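Local coordinates for protein threonine synthase (Brucella melitensis bv. 1, PDB 4F4F) that probably catalyses the pyridoxal-phosphate-dependent conversion of O-phospho-L-homoserine and water to L-threonine and phosphate, the last step of threonine biosynthesis, at residues R251-T256 with P408-A413; G263-G268 with L281-N286; V9-E14 with F321-F326; Q38-F43 with A271-L276. One frame throughout, in Å; residues are numbered along the deposited sequence.

Interaction 1. Residues R251-T256 with P408-A413; sequences RAVSFT and PMVVLA
Ser-254, Phe-255 and Thr-256 pair in parallel with Met-409, Val-410 and Val-411, joining neighbouring strands 253-258 and 409-413 of the six-stranded mixed sheet in this PLP-dependent enzyme. Four backbone bonds lace them: Ser-254 N to Pro-408 O, Val-410 N to Ser-254 O, Thr-256 N to Val-410 O (each 2.9 Å) and Leu-412 N to Thr-256 O. Met-409 CB leaves the sheet on the face shared with Ser-254 and Thr-256, and Met-409 CG, anti to the backbone N (chi1 -179°), comes to 4.2 Å from Thr-256 OG1. Bends at chi2 and chi3 then bring SD to 3.2 Å from that OG1, which is buried with no hydrogen-bond partner in the model, and CE to 3.7 Å from Ser-254 CB. Ala-399 of helix 390-402 packs against Met-409 and Thr-256 on this face. On the other face Phe-255 and Val-410 run side by side, CD2 of the ring 3.7 Å from Val-410 CB, while Leu-412 CD1 meets the ring at its edge. Tyr-239 adds an edge-to-face ring contact. Just before strand 253-258 the Arg-251 guanidinium, whose NE bonds to Leu-246 O, has Pro-408 CG over one face, 3.8 Å from Arg-251 CZ.

Interaction 2. Residues G263-G268 with L281-N286; sequences GDIFAG and LIIATN. With PLP (pyridoxal-5'-phosphate), chain C.
Ile-265 N donates to Asp-264 OD1 at 2.7 Å, on the anti side and 24° out of the carboxylate plane, which ties the acid to the first turn of helix 263-274; the side chain of the same Ile-265 reaches strand 278-285. Asp-264 CG sits between the backbone N and the carbonyl carbon (chi1 46°), which folds the side chain back beside the phosphate of the cofactor. There Asp-264 N donates to PLP O3P at 2.9 Å, and Asp-264 OD1 comes within 2.7 Å of PLP O1P. Gly-260, Asn-261 and Phe-262 give further backbone N-H groups to the cofactor, and Thr-414 adds its hydroxyl. No hydrogen bond crosses to the strand; the side chains that meet are apolar. Ile-265 extends with CG1 anti to the backbone N (chi1 -157°), and its terminal CD1 does all the touching: it lies 3.6 Å from Ile-283 CG1, 3.7 Å from Ile-282 O and 4.2 Å from Leu-281 CB. The Ile-265 and Ile-283 side chains cross at about a right angle. One turn on, Gly-268 offers bare backbone to Leu-281, its C 4.2 Å from Leu-281 CD1. The axes of the short segments 263-268 and 281-285 run antiparallel and approach to 9.3 Å, within a beta-alpha-beta unit (253-258, 263-274, 278-285) whose first strand leads into a phosphate-binding loop and helix N-terminus, the cofactor phosphate site.

Interaction 3. Residues V9-E14 with F321-F326; sequences VSTRGE and FERLLF
The Phe-326 ring carries Thr-11 on one face: Thr-11 CA stands 3.7 Å from the ring centroid and 12° off its normal, a CH-pi contact, while Thr-11 CG2 drops beside Phe-326 CB at 3.6 Å. Ser-10 O and Val-9 CG2 approach the same ring obliquely. Thr-11 O, against the ring, is buried without a partner in the model. The other flat groups, guanidinium and carboxylate, form a salt bridge. Arg-12 presents its edge side-on to Glu-322, NE to OE2 and NH2 to OE1, both at 2.9 Å and both nearly straight (169°), the two planes 23° apart. Glu-322, its CG anti to the backbone N and its chain extended, reaches out from the helix for OE2 to take a second donor, Thr-11 OG1 at 2.6 Å, which arrives from the opposite face of the carboxylate plane to Arg-12 NE. Two donors on one oxygen and one on the other would favour a charged carboxylate. A type I turn from Ser-10 to Gly-13, with Ser-10 OG accepting from Arg-12 N in an ST turn, brings Thr-11 and Arg-12 to the helix. The turn leaves strand 8-10, whose antiparallel partner 35-37 sends Leu-36 against Thr-11 and Phe-326; helix 333-346 packs Met-340 against Arg-12 and Glu-322.

Interaction 4. Residues Q38-F43 with A271-L276; sequences QEYPQF and AKRMGL
Gln-42 and Phe-43 take up two carbonyls at the C-terminal end of helix 263-274. Phe-43 N donates to Met-274 O at 2.7 Å, nearly straight at 166°. Gln-42 NE2 serves two acceptors, Arg-273 O across the contact at 2.9 Å and Tyr-40 O in its own loop at 3.1 Å; the bend at chi2 (-68°) turns the amide back to the helix although CB points away from it. Beyond the helix end one water donates to both Phe-43 O (2.8 Å) and Gly-275 O, bridging the loop and the helix end. Pro-41 O, in contrast, is buried with no hydrogen-bond partner in the model and lies against Met-274 carbons, CG at 3.1 Å. Met-274 CE reaches Phe-43 CE1 at 3.7 Å, the two side chains lying alongside. Arg-273 folds over Tyr-40: its CB sits over one ring face, and its guanidinium, turned 68° from the ring, places a face above Tyr-40 CD2. Arg-273 NH1 bonds to Tyr-269 OH, and Tyr-40 OH to Glu-327. The helix closes in a Schellman motif, Gly-275 at positive phi, with Leu-276 N bonded to Ala-271 O and Gly-275 N to Lys-272 O; the loop supplies N-H donors to Met-274 O and Arg-273 O at this C-cap.

Helix 263-274 links interactions 2 and 4. Its N-terminal end in interaction 2 holds the PLP phosphate, its C-terminal end is met by the loop 38-43 in interaction 4, and the two centres lie 17 Å apart. Interactions 1 and 2 share the six-stranded sheet: Phe-255 O and Ile-282 N, 2.8 Å apart, probably form a hydrogen bond between strands, and Met-409 CE packs on Ile-282 CD1. Phe-266 faces away from the strand and touches interactions 3 and 4, with its CE1 3.6 Å from Leu-324 N of interaction 3 and its CZ beside Tyr-40 OH of interaction 4. The side chains of Leu-412 and Arg-323 stand about 8 and 10 Å from PLP.

Interaction 1. Residues R251-T256 with P408-A413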
loop_
_atom_site.group_PDB
_atom_site.type_symbol
_atom_site.label_atom_id
_atom_site.label_comp_id
_atom_site.label_asym_id
_atom_site.label_seq_id
_atom_site.Cartn_x
_atom_site.Cartn_y
_atom_site.Cartn_z
ATOM N N ARG A 251 -12.518 -16.671 17.474
ATOM C CA ARG A 251 -13.364 -15.494 17.555
ATOM C C ARG A 251 -13.028 -14.573 16.391
ATOM O O ARG A 251 -11.914 -14.583 15.879
ATOM C CB ARG A 251 -13.203 -14.807 18.904
ATOM C CG ARG A 251 -11.872 -14.186 19.145
ATOM C CD ARG A 251 -11.911 -13.410 20.434
ATOM N NE ARG A 251 -10.598 -12.948 20.812
ATOM C CZ ARG A 251 -10.367 -11.946 21.639
ATOM N NH1 ARG A 251 -9.130 -11.632 21.913
ATOM N NH2 ARG A 251 -11.362 -11.260 22.207
ATOM N N ALA A 252 -14.008 -13.793 15.981
ATOM C CA ALA A 252 -13.816 -12.842 14.904
ATOM C C ALA A 252 -13.056 -11.629 15.416
ATOM O O ALA A 252 -13.159 -11.255 16.599
ATOM C CB ALA A 252 -15.172 -12.424 14.371
ATOM N N VAL A 253 -12.348 -10.987 14.510
ATOM C CA VAL A 253 -11.535 -9.813 14.797
ATOM C C VAL A 253 -11.965 -8.694 13.864
ATOM O O VAL A 253 -12.405 -8.950 12.731
ATOM C CB VAL A 253 -10.030 -10.159 14.614
ATOM C CG1 VAL A 253 -9.149 -8.900 14.758
ATOM C CG2 VAL A 253 -9.605 -11.198 15.659
ATOM N N SER A 254 -11.900 -7.455 14.345
ATOM C CA SER A 254 -12.206 -6.289 13.520
ATOM C C SER A 254 -10.948 -5.481 13.228
ATOM O O SER A 254 -9.975 -5.477 14.016
ATOM C CB SER A 254 -13.275 -5.401 14.178
ATOM O OG SER A 254 -14.509 -6.064 14.244
ATOM N N PHE A 255 -10.956 -4.806 12.090
ATOM C CA PHE A 255 -9.838 -3.975 11.688
ATOM C C PHE A 255 -10.281 -2.589 11.242
ATOM O O PHE A 255 -11.249 -2.444 10.492
ATOM C CB PHE A 255 -9.068 -4.601 10.541
ATOM C CG PHE A 255 -8.405 -5.914 10.881
ATOM C CD1 PHE A 255 -9.101 -7.097 10.808
ATOM C CD2 PHE A 255 -7.080 -5.951 11.248
ATOM C CE1 PHE A 255 -8.486 -8.299 11.078
ATOM C CE2 PHE A 255 -6.458 -7.148 11.553
ATOM C CZ PHE A 255 -7.173 -8.321 11.464
ATOM N N THR A 256 -9.513 -1.586 11.642
ATOM C CA THR A 256 -9.671 -0.247 11.114
ATOM C C THR A 256 -8.395 0.161 10.406
ATOM O O THR A 256 -7.298 0.024 10.945
ATOM C CB THR A 256 -10.025 0.754 12.249
ATOM O OG1 THR A 256 -11.229 0.332 12.891
ATOM C CG2 THR A 256 -10.212 2.202 11.714
ATOM N N PRO A 408 -12.486 -7.885 19.278
ATOM C CA PRO A 408 -11.328 -7.034 19.457
ATOM C C PRO A 408 -11.047 -6.214 18.204
ATOM O O PRO A 408 -11.239 -6.700 17.077
ATOM C CB PRO A 408 -10.192 -8.031 19.633
ATOM C CG PRO A 408 -10.651 -9.249 18.927
ATOM C CD PRO A 408 -12.102 -9.311 19.177
ATOM N N MET A 409 -10.618 -4.975 18.427
ATOM C CA MET A 409 -10.301 -4.047 17.341
ATOM C C MET A 409 -8.791 -3.910 17.174
ATOM O O MET A 409 -8.055 -3.597 18.132
ATOM C CB MET A 409 -10.913 -2.671 17.649
ATOM C CG MET A 409 -10.667 -1.623 16.565
ATOM S SD MET A 409 -11.315 -2.100 14.948
ATOM C CE MET A 409 -13.054 -1.830 15.223
ATOM N N VAL A 410 -8.344 -4.101 15.947
ATOM C CA VAL A 410 -6.992 -3.891 15.567
ATOM C C VAL A 410 -6.968 -2.687 14.645
ATOM O O VAL A 410 -7.674 -2.657 13.603
ATOM C CB VAL A 410 -6.462 -5.108 14.831
ATOM C CG1 VAL A 410 -5.045 -4.828 14.331
ATOM C CG2 VAL A 410 -6.513 -6.350 15.748
ATOM N N VAL A 411 -6.213 -1.676 15.040
ATOM C CA VAL A 411 -6.064 -0.463 14.248
ATOM C C VAL A 411 -4.685 -0.543 13.606
ATOM O O VAL A 411 -3.696 -0.708 14.294
ATOM C CB VAL A 411 -6.119 0.804 15.133
ATOM C CG1 VAL A 411 -6.009 2.060 14.295
ATOM C CG2 VAL A 411 -7.389 0.833 15.987
ATOM N N LEU A 412 -4.634 -0.395 12.305
ATOM C CA LEU A 412 -3.371 -0.394 11.563
ATOM C C LEU A 412 -2.646 0.935 11.753
ATOM O O LEU A 412 -3.182 2.020 11.417
ATOM C CB LEU A 412 -3.611 -0.657 10.071
ATOM C CG LEU A 412 -3.756 -2.086 9.557
ATOM C CD1 LEU A 412 -4.665 -2.931 10.432
ATOM C CD2 LEU A 412 -4.080 -2.168 8.048
ATOM N N ALA A 413 -1.446 0.847 12.317
ATOM C CA ALA A 413 -0.539 1.972 12.401
ATOM C C ALA A 413 0.402 1.953 11.185
ATOM O O ALA A 413 1.307 1.149 11.092
ATOM C CB ALA A 413 0.227 1.968 13.730
#

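Interaction 2. Residues G263-G268 with L281-N286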
loop_
_atom_site.group_PDB
_atom_site.type_symbol
_atom_site.label_atom_id
_atom_site.label_comp_id
_atom_site.label_asym_id
_atom_site.label_seq_id
_atom_site.Cartn_x
_atom_site.Cartn_y
_atom_site.Cartn_z
ATOM N N GLY A 263 -5.944 -0.268 -1.091
ATOM C CA GLY A 263 -5.242 -1.519 -1.319
ATOM C C GLY A 263 -5.044 -2.268 -0.013
ATOM O O GLY A 263 -5.175 -3.476 0.052
ATOM N N ASP A 264 -4.747 -1.510 1.027
ATOM C CA ASP A 264 -4.583 -2.045 2.384
ATOM C C ASP A 264 -5.836 -2.738 2.901
ATOM O O ASP A 264 -5.843 -3.950 3.187
ATOM C CB ASP A 264 -4.091 -0.956 3.382
ATOM C CG ASP A 264 -4.822 0.421 3.300
ATOM O OD1 ASP A 264 -6.025 0.603 2.786
ATOM O OD2 ASP A 264 -4.140 1.382 3.854
ATOM N N ILE A 265 -6.921 -1.985 2.973
ATOM C CA ILE A 265 -8.165 -2.550 3.449
ATOM C C ILE A 265 -8.715 -3.596 2.478
ATOM O O ILE A 265 -9.356 -4.565 2.922
ATOM C CB ILE A 265 -9.216 -1.460 3.799
ATOM C CG1 ILE A 265 -10.223 -2.038 4.793
ATOM C CG2 ILE A 265 -9.857 -0.885 2.537
ATOM C CD1 ILE A 265 -11.304 -1.054 5.263
ATOM N N PHE A 266 -8.461 -3.433 1.183
ATOM C CA PHE A 266 -8.894 -4.478 0.240
ATOM C C PHE A 266 -8.208 -5.813 0.566
ATOM O O PHE A 266 -8.827 -6.846 0.457
ATOM C CB PHE A 266 -8.755 -4.092 -1.249
ATOM C CG PHE A 266 -9.436 -5.085 -2.163
ATOM C CD1 PHE A 266 -10.780 -5.003 -2.398
ATOM C CD2 PHE A 266 -8.713 -6.161 -2.718
ATOM C CE1 PHE A 266 -11.444 -5.975 -3.184
ATOM C CE2 PHE A 266 -9.346 -7.120 -3.502
ATOM C CZ PHE A 266 -10.719 -7.025 -3.731
ATOM N N ALA A 267 -6.952 -5.784 1.001
ATOM C CA ALA A 267 -6.235 -6.986 1.452
ATOM C C ALA A 267 -6.881 -7.655 2.653
ATOM O O ALA A 267 -6.895 -8.903 2.739
ATOM C CB ALA A 267 -4.753 -6.689 1.748
ATOM N N GLY A 268 -7.466 -6.852 3.535
ATOM C CA GLY A 268 -8.256 -7.359 4.660
ATOM C C GLY A 268 -9.525 -8.027 4.173
ATOM O O GLY A 268 -9.905 -9.096 4.659
ATOM N N LEU A 281 -14.730 -4.297 8.974
ATOM C CA LEU A 281 -13.646 -3.648 8.274
ATOM C C LEU A 281 -14.029 -2.170 8.204
ATOM O O LEU A 281 -15.109 -1.832 7.694
ATOM C CB LEU A 281 -13.456 -4.238 6.869
ATOM C CG LEU A 281 -12.924 -5.663 6.752
ATOM C CD1 LEU A 281 -13.143 -6.202 5.341
ATOM C CD2 LEU A 281 -11.434 -5.690 7.132
ATOM N N ILE A 282 -13.203 -1.300 8.770
ATOM C CA ILE A 282 -13.587 0.116 8.911
ATOM C C ILE A 282 -12.577 0.953 8.155
ATOM O O ILE A 282 -11.352 0.860 8.387
ATOM C CB ILE A 282 -13.665 0.537 10.399
ATOM C CG1 ILE A 282 -14.627 -0.383 11.160
ATOM C CG2 ILE A 282 -14.104 1.994 10.508
ATOM C CD1 ILE A 282 -14.828 -0.040 12.643
ATOM N N ILE A 283 -13.092 1.759 7.233
ATOM C CA ILE A 283 -12.311 2.671 6.430
ATOM C C ILE A 283 -12.154 3.944 7.230
ATOM O O ILE A 283 -13.165 4.543 7.638
ATOM C CB ILE A 283 -13.051 3.007 5.092
ATOM C CG1 ILE A 283 -13.394 1.728 4.278
ATOM C CG2 ILE A 283 -12.258 4.036 4.295
ATOM C CD1 ILE A 283 -14.570 1.856 3.304
ATOM N N ALA A 284 -10.926 4.396 7.442
ATOM C CA ALA A 284 -10.695 5.648 8.161
ATOM C C ALA A 284 -10.055 6.662 7.199
ATOM O O ALA A 284 -9.007 6.385 6.601
ATOM C CB ALA A 284 -9.793 5.419 9.379
ATOM N N THR A 285 -10.694 7.825 7.051
ATOM C CA THR A 285 -10.270 8.807 6.078
ATOM C C THR A 285 -9.907 10.099 6.816
ATOM O O THR A 285 -10.325 10.326 7.959
ATOM C CB THR A 285 -11.389 9.136 5.044
ATOM O OG1 THR A 285 -12.308 10.109 5.611
ATOM C CG2 THR A 285 -12.121 7.845 4.603
ATOM N N ASN A 286 -9.131 10.932 6.140
ATOM C CA ASN A 286 -8.959 12.314 6.531
ATOM C C ASN A 286 -10.059 13.189 5.904
ATOM O O ASN A 286 -11.075 12.653 5.437
ATOM C CB ASN A 286 -7.495 12.797 6.323
ATOM C CG ASN A 286 -7.070 12.959 4.861
ATOM O OD1 ASN A 286 -7.868 13.256 3.968
ATOM N ND2 ASN A 286 -5.762 12.813 4.627
HETATM N N1 PLP C . -1.105 5.649 5.789
HETATM C C2 PLP C . 0.206 5.803 5.362
HETATM C C2A PLP C . 1.351 6.185 6.275
HETATM C C3 PLP C . 0.536 5.560 3.928
HETATM O O3 PLP C . 1.842 5.703 3.502
HETATM C C4 PLP C . -0.606 5.183 3.019
HETATM C C4A PLP C . -0.416 4.900 1.563
HETATM C C5 PLP C . -1.970 5.035 3.585
HETATM C C6 PLP C . -2.131 5.273 4.971
HETATM C C5A PLP C . -3.127 4.596 2.664
HETATM O O4P PLP C . -2.971 3.230 2.094
HETATM P P PLP C . -3.904 2.561 0.917
HETATM O O1P PLP C . -5.339 2.761 1.381
HETATM O O2P PLP C . -3.543 3.358 -0.320
HETATM O O3P PLP C . -3.523 1.102 0.778
#

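Interaction 3. Residues V9-E14 with F321-F326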
loop_
_atom_site.group_PDB
_atom_site.type_symbol
_atom_site.label_atom_id
_atom_site.label_comp_id
_atom_site.label_asym_id
_atom_site.label_seq_id
_atom_site.Cartn_x
_atom_site.Cartn_y
_atom_site.Cartn_z
ATOM N N VAL A 9 -8.248 -12.185 -13.419
ATOM C CA VAL A 9 -9.203 -11.582 -14.339
ATOM C C VAL A 9 -9.291 -10.064 -14.068
ATOM O O VAL A 9 -9.000 -9.608 -12.953
ATOM C CB VAL A 9 -10.610 -12.232 -14.223
ATOM C CG1 VAL A 9 -10.505 -13.757 -14.501
ATOM C CG2 VAL A 9 -11.252 -11.923 -12.874
ATOM N N SER A 10 -9.689 -9.293 -15.085
ATOM C CA SER A 10 -9.845 -7.856 -14.922
ATOM C C SER A 10 -11.206 -7.480 -14.401
ATOM O O SER A 10 -12.250 -8.032 -14.831
ATOM C CB SER A 10 -9.633 -7.149 -16.276
ATOM O OG SER A 10 -9.847 -5.768 -16.164
ATOM N N THR A 11 -11.222 -6.470 -13.556
ATOM C CA THR A 11 -12.461 -5.816 -13.196
ATOM C C THR A 11 -13.325 -5.288 -14.362
ATOM O O THR A 11 -14.512 -5.011 -14.136
ATOM C CB THR A 11 -12.207 -4.654 -12.221
ATOM O OG1 THR A 11 -11.309 -3.705 -12.821
ATOM C CG2 THR A 11 -11.650 -5.188 -10.834
ATOM N N ARG A 12 -12.762 -5.100 -15.558
ATOM C CA ARG A 12 -13.527 -4.574 -16.678
ATOM C C ARG A 12 -13.875 -5.648 -17.709
ATOM O O ARG A 12 -14.455 -5.366 -18.774
ATOM C CB ARG A 12 -12.834 -3.336 -17.294
ATOM C CG ARG A 12 -12.856 -2.200 -16.251
ATOM C CD ARG A 12 -12.471 -0.815 -16.775
ATOM N NE ARG A 12 -12.085 0.037 -15.640
ATOM C CZ ARG A 12 -11.693 1.298 -15.744
ATOM N NH1 ARG A 12 -11.604 1.866 -16.943
ATOM N NH2 ARG A 12 -11.347 1.970 -14.646
ATOM N N GLY A 13 -13.525 -6.884 -17.378
ATOM C CA GLY A 13 -14.032 -8.081 -18.075
ATOM C C GLY A 13 -13.563 -8.431 -19.483
ATOM O O GLY A 13 -14.097 -9.388 -20.061
ATOM N N GLU A 14 -12.640 -7.675 -20.066
ATOM C CA GLU A 14 -12.262 -7.912 -21.474
ATOM C C GLU A 14 -10.767 -7.859 -21.685
ATOM O O GLU A 14 -10.310 -7.419 -22.729
ATOM C CB GLU A 14 -12.873 -6.842 -22.379
ATOM C CG GLU A 14 -14.326 -6.605 -22.091
ATOM C CD GLU A 14 -14.973 -5.705 -23.096
ATOM O OE1 GLU A 14 -14.667 -4.500 -23.150
ATOM O OE2 GLU A 14 -15.805 -6.255 -23.813
ATOM N N PHE A 321 -10.445 1.147 -5.092
ATOM C CA PHE A 321 -11.891 0.991 -4.769
ATOM C C PHE A 321 -12.625 0.174 -5.847
ATOM O O PHE A 321 -13.534 -0.596 -5.544
ATOM C CB PHE A 321 -12.534 2.362 -4.599
ATOM C CG PHE A 321 -13.944 2.323 -4.081
ATOM C CD1 PHE A 321 -14.246 1.715 -2.879
ATOM C CD2 PHE A 321 -14.956 2.940 -4.787
ATOM C CE1 PHE A 321 -15.554 1.706 -2.395
ATOM C CE2 PHE A 321 -16.253 2.911 -4.324
ATOM C CZ PHE A 321 -16.552 2.306 -3.123
ATOM N N GLU A 322 -12.181 0.319 -7.089
ATOM C CA GLU A 322 -12.697 -0.452 -8.222
ATOM C C GLU A 322 -12.663 -1.953 -7.990
ATOM O O GLU A 322 -13.565 -2.645 -8.459
ATOM C CB GLU A 322 -11.947 -0.090 -9.532
ATOM C CG GLU A 322 -12.367 -0.909 -10.752
ATOM C CD GLU A 322 -11.706 -0.467 -12.049
ATOM O OE1 GLU A 322 -11.090 0.625 -12.088
ATOM O OE2 GLU A 322 -11.843 -1.205 -13.030
ATOM N N ARG A 323 -11.668 -2.458 -7.256
ATOM C CA ARG A 323 -11.625 -3.882 -6.974
ATOM C C ARG A 323 -12.828 -4.257 -6.104
ATOM O O ARG A 323 -13.514 -5.274 -6.370
ATOM C CB ARG A 323 -10.301 -4.300 -6.337
ATOM C CG ARG A 323 -9.171 -4.439 -7.314
ATOM C CD ARG A 323 -7.848 -4.771 -6.621
ATOM N NE ARG A 323 -6.880 -5.367 -7.545
ATOM C CZ ARG A 323 -5.833 -4.740 -8.072
ATOM N NH1 ARG A 323 -5.544 -3.470 -7.793
ATOM N NH2 ARG A 323 -5.039 -5.371 -8.909
ATOM N N LEU A 324 -13.142 -3.429 -5.109
ATOM C CA LEU A 324 -14.316 -3.739 -4.296
ATOM C C LEU A 324 -15.605 -3.571 -5.093
ATOM O O LEU A 324 -16.548 -4.374 -4.929
ATOM C CB LEU A 324 -14.378 -2.925 -3.002
ATOM C CG LEU A 324 -15.634 -3.107 -2.111
ATOM C CD1 LEU A 324 -15.805 -4.561 -1.671
ATOM C CD2 LEU A 324 -15.568 -2.189 -0.912
ATOM N N LEU A 325 -15.685 -2.521 -5.917
ATOM C CA LEU A 325 -16.857 -2.341 -6.761
ATOM C C LEU A 325 -17.170 -3.608 -7.570
ATOM O O LEU A 325 -18.318 -4.005 -7.702
ATOM C CB LEU A 325 -16.673 -1.157 -7.724
ATOM C CG LEU A 325 -16.750 0.234 -7.113
ATOM C CD1 LEU A 325 -16.439 1.334 -8.143
ATOM C CD2 LEU A 325 -18.129 0.483 -6.496
ATOM N N PHE A 326 -16.142 -4.201 -8.162
ATOM C CA PHE A 326 -16.290 -5.418 -8.980
ATOM C C PHE A 326 -16.900 -6.525 -8.132
ATOM O O PHE A 326 -17.887 -7.143 -8.539
ATOM C CB PHE A 326 -14.913 -5.841 -9.517
ATOM C CG PHE A 326 -14.913 -6.995 -10.473
ATOM C CD1 PHE A 326 -15.630 -6.947 -11.654
ATOM C CD2 PHE A 326 -14.121 -8.122 -10.226
ATOM C CE1 PHE A 326 -15.571 -8.008 -12.568
ATOM C CE2 PHE A 326 -14.049 -9.166 -11.127
ATOM C CZ PHE A 326 -14.782 -9.117 -12.300
#

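Interaction 4. Residues Q38-F43 with A271-L276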
loop_
_atom_site.group_PDB
_atom_site.type_symbol
_atom_site.label_atom_id
_atom_site.label_comp_id
_atom_site.label_asym_id
_atom_site.label_seq_id
_atom_site.Cartn_x
_atom_site.Cartn_y
_atom_site.Cartn_z
ATOM N N GLN A 38 -9.177 -15.116 -9.937
ATOM C CA GLN A 38 -10.384 -15.681 -10.501
ATOM C C GLN A 38 -11.203 -16.349 -9.385
ATOM O O GLN A 38 -12.427 -16.404 -9.443
ATOM C CB GLN A 38 -9.990 -16.704 -11.537
ATOM C CG GLN A 38 -11.152 -17.341 -12.272
ATOM C CD GLN A 38 -10.662 -18.346 -13.262
ATOM O OE1 GLN A 38 -10.318 -19.476 -12.906
ATOM N NE2 GLN A 38 -10.645 -17.962 -14.505
ATOM N N GLU A 39 -10.494 -16.899 -8.403
ATOM C CA GLU A 39 -11.109 -17.374 -7.173
ATOM C C GLU A 39 -10.159 -17.144 -6.029
ATOM O O GLU A 39 -8.938 -17.030 -6.227
ATOM C CB GLU A 39 -11.418 -18.863 -7.233
ATOM C CG GLU A 39 -10.200 -19.715 -7.483
ATOM C CD GLU A 39 -10.238 -20.353 -8.849
ATOM O OE1 GLU A 39 -9.704 -21.482 -8.939
ATOM O OE2 GLU A 39 -10.820 -19.767 -9.809
ATOM N N TYR A 40 -10.715 -17.081 -4.826
ATOM C CA TYR A 40 -9.899 -16.879 -3.651
ATOM C C TYR A 40 -9.504 -18.209 -3.021
ATOM O O TYR A 40 -10.339 -19.082 -2.808
ATOM C CB TYR A 40 -10.602 -15.993 -2.641
ATOM C CG TYR A 40 -10.643 -14.580 -3.120
ATOM C CD1 TYR A 40 -9.509 -13.790 -3.115
ATOM C CD2 TYR A 40 -11.798 -14.062 -3.683
ATOM C CE1 TYR A 40 -9.545 -12.498 -3.574
ATOM C CE2 TYR A 40 -11.830 -12.767 -4.157
ATOM C CZ TYR A 40 -10.715 -12.002 -4.104
ATOM O OH TYR A 40 -10.810 -10.750 -4.625
ATOM N N PRO A 41 -8.218 -18.359 -2.691
ATOM C CA PRO A 41 -7.773 -19.550 -1.960
ATOM C C PRO A 41 -8.488 -19.612 -0.625
ATOM O O PRO A 41 -8.758 -18.573 -0.046
ATOM C CB PRO A 41 -6.284 -19.274 -1.741
ATOM C CG PRO A 41 -5.920 -18.330 -2.831
ATOM C CD PRO A 41 -7.110 -17.431 -2.929
ATOM N N GLN A 42 -8.852 -20.800 -0.187
ATOM C CA GLN A 42 -9.666 -20.931 0.998
ATOM C C GLN A 42 -8.918 -21.611 2.127
ATOM O O GLN A 42 -8.173 -22.563 1.916
ATOM C CB GLN A 42 -10.942 -21.719 0.696
ATOM C CG GLN A 42 -11.821 -21.020 -0.298
ATOM C CD GLN A 42 -12.409 -19.762 0.285
ATOM O OE1 GLN A 42 -12.995 -19.784 1.371
ATOM N NE2 GLN A 42 -12.275 -18.660 -0.435
ATOM N N PHE A 43 -9.177 -21.119 3.337
ATOM C CA PHE A 43 -8.714 -21.742 4.581
ATOM C C PHE A 43 -9.907 -22.081 5.460
ATOM O O PHE A 43 -10.709 -21.205 5.779
ATOM C CB PHE A 43 -7.803 -20.779 5.361
ATOM C CG PHE A 43 -6.418 -20.701 4.839
ATOM C CD1 PHE A 43 -6.139 -20.054 3.653
ATOM C CD2 PHE A 43 -5.375 -21.270 5.550
ATOM C CE1 PHE A 43 -4.843 -19.997 3.165
ATOM C CE2 PHE A 43 -4.079 -21.196 5.074
ATOM C CZ PHE A 43 -3.818 -20.567 3.877
ATOM N N ALA A 271 -8.475 -11.367 2.911
ATOM C CA ALA A 271 -8.330 -12.288 4.026
ATOM C C ALA A 271 -9.664 -12.875 4.473
ATOM O O ALA A 271 -9.796 -14.074 4.681
ATOM C CB ALA A 271 -7.636 -11.616 5.185
ATOM N N LYS A 272 -10.649 -12.010 4.623
ATOM C CA LYS A 272 -11.993 -12.428 4.940
ATOM C C LYS A 272 -12.549 -13.388 3.883
ATOM O O LYS A 272 -13.119 -14.424 4.233
ATOM C CB LYS A 272 -12.905 -11.210 5.073
ATOM C CG LYS A 272 -14.336 -11.508 5.517
ATOM C CD LYS A 272 -15.160 -10.232 5.733
ATOM C CE LYS A 272 -16.478 -10.533 6.429
ATOM N NZ LYS A 272 -17.516 -9.465 6.232
ATOM N N ARG A 273 -12.419 -13.045 2.614
ATOM C CA ARG A 273 -12.852 -13.964 1.546
ATOM C C ARG A 273 -12.166 -15.334 1.634
ATOM O O ARG A 273 -12.765 -16.354 1.271
ATOM C CB ARG A 273 -12.619 -13.337 0.169
ATOM C CG ARG A 273 -13.566 -12.193 -0.180
ATOM C CD ARG A 273 -15.010 -12.663 -0.341
ATOM N NE ARG A 273 -15.150 -13.640 -1.423
ATOM C CZ ARG A 273 -15.331 -13.350 -2.705
ATOM N NH1 ARG A 273 -15.465 -12.099 -3.114
ATOM N NH2 ARG A 273 -15.415 -14.327 -3.590
ATOM N N MET A 274 -10.913 -15.357 2.086
ATOM C CA MET A 274 -10.184 -16.614 2.213
ATOM C C MET A 274 -10.639 -17.462 3.417
ATOM O O MET A 274 -10.284 -18.624 3.493
ATOM C CB MET A 274 -8.689 -16.381 2.320
ATOM C CG MET A 274 -8.074 -15.742 1.088
ATOM S SD MET A 274 -6.403 -15.189 1.424
ATOM C CE MET A 274 -5.587 -16.792 1.577
ATOM N N GLY A 275 -11.411 -16.869 4.337
ATOM C CA GLY A 275 -11.961 -17.590 5.499
ATOM C C GLY A 275 -11.567 -17.033 6.852
ATOM O O GLY A 275 -12.002 -17.535 7.855
ATOM N N LEU A 276 -10.753 -15.975 6.902
ATOM C CA LEU A 276 -10.421 -15.379 8.169
ATOM C C LEU A 276 -11.661 -14.734 8.792
ATOM O O LEU A 276 -12.303 -13.846 8.188
ATOM C CB LEU A 276 -9.282 -14.373 8.007
ATOM C CG LEU A 276 -8.668 -13.888 9.318
ATOM C CD1 LEU A 276 -7.965 -15.040 10.079
ATOM C CD2 LEU A 276 -7.709 -12.714 9.018
HETATM O O HOH W 1 -12.533 -20.460 7.708
#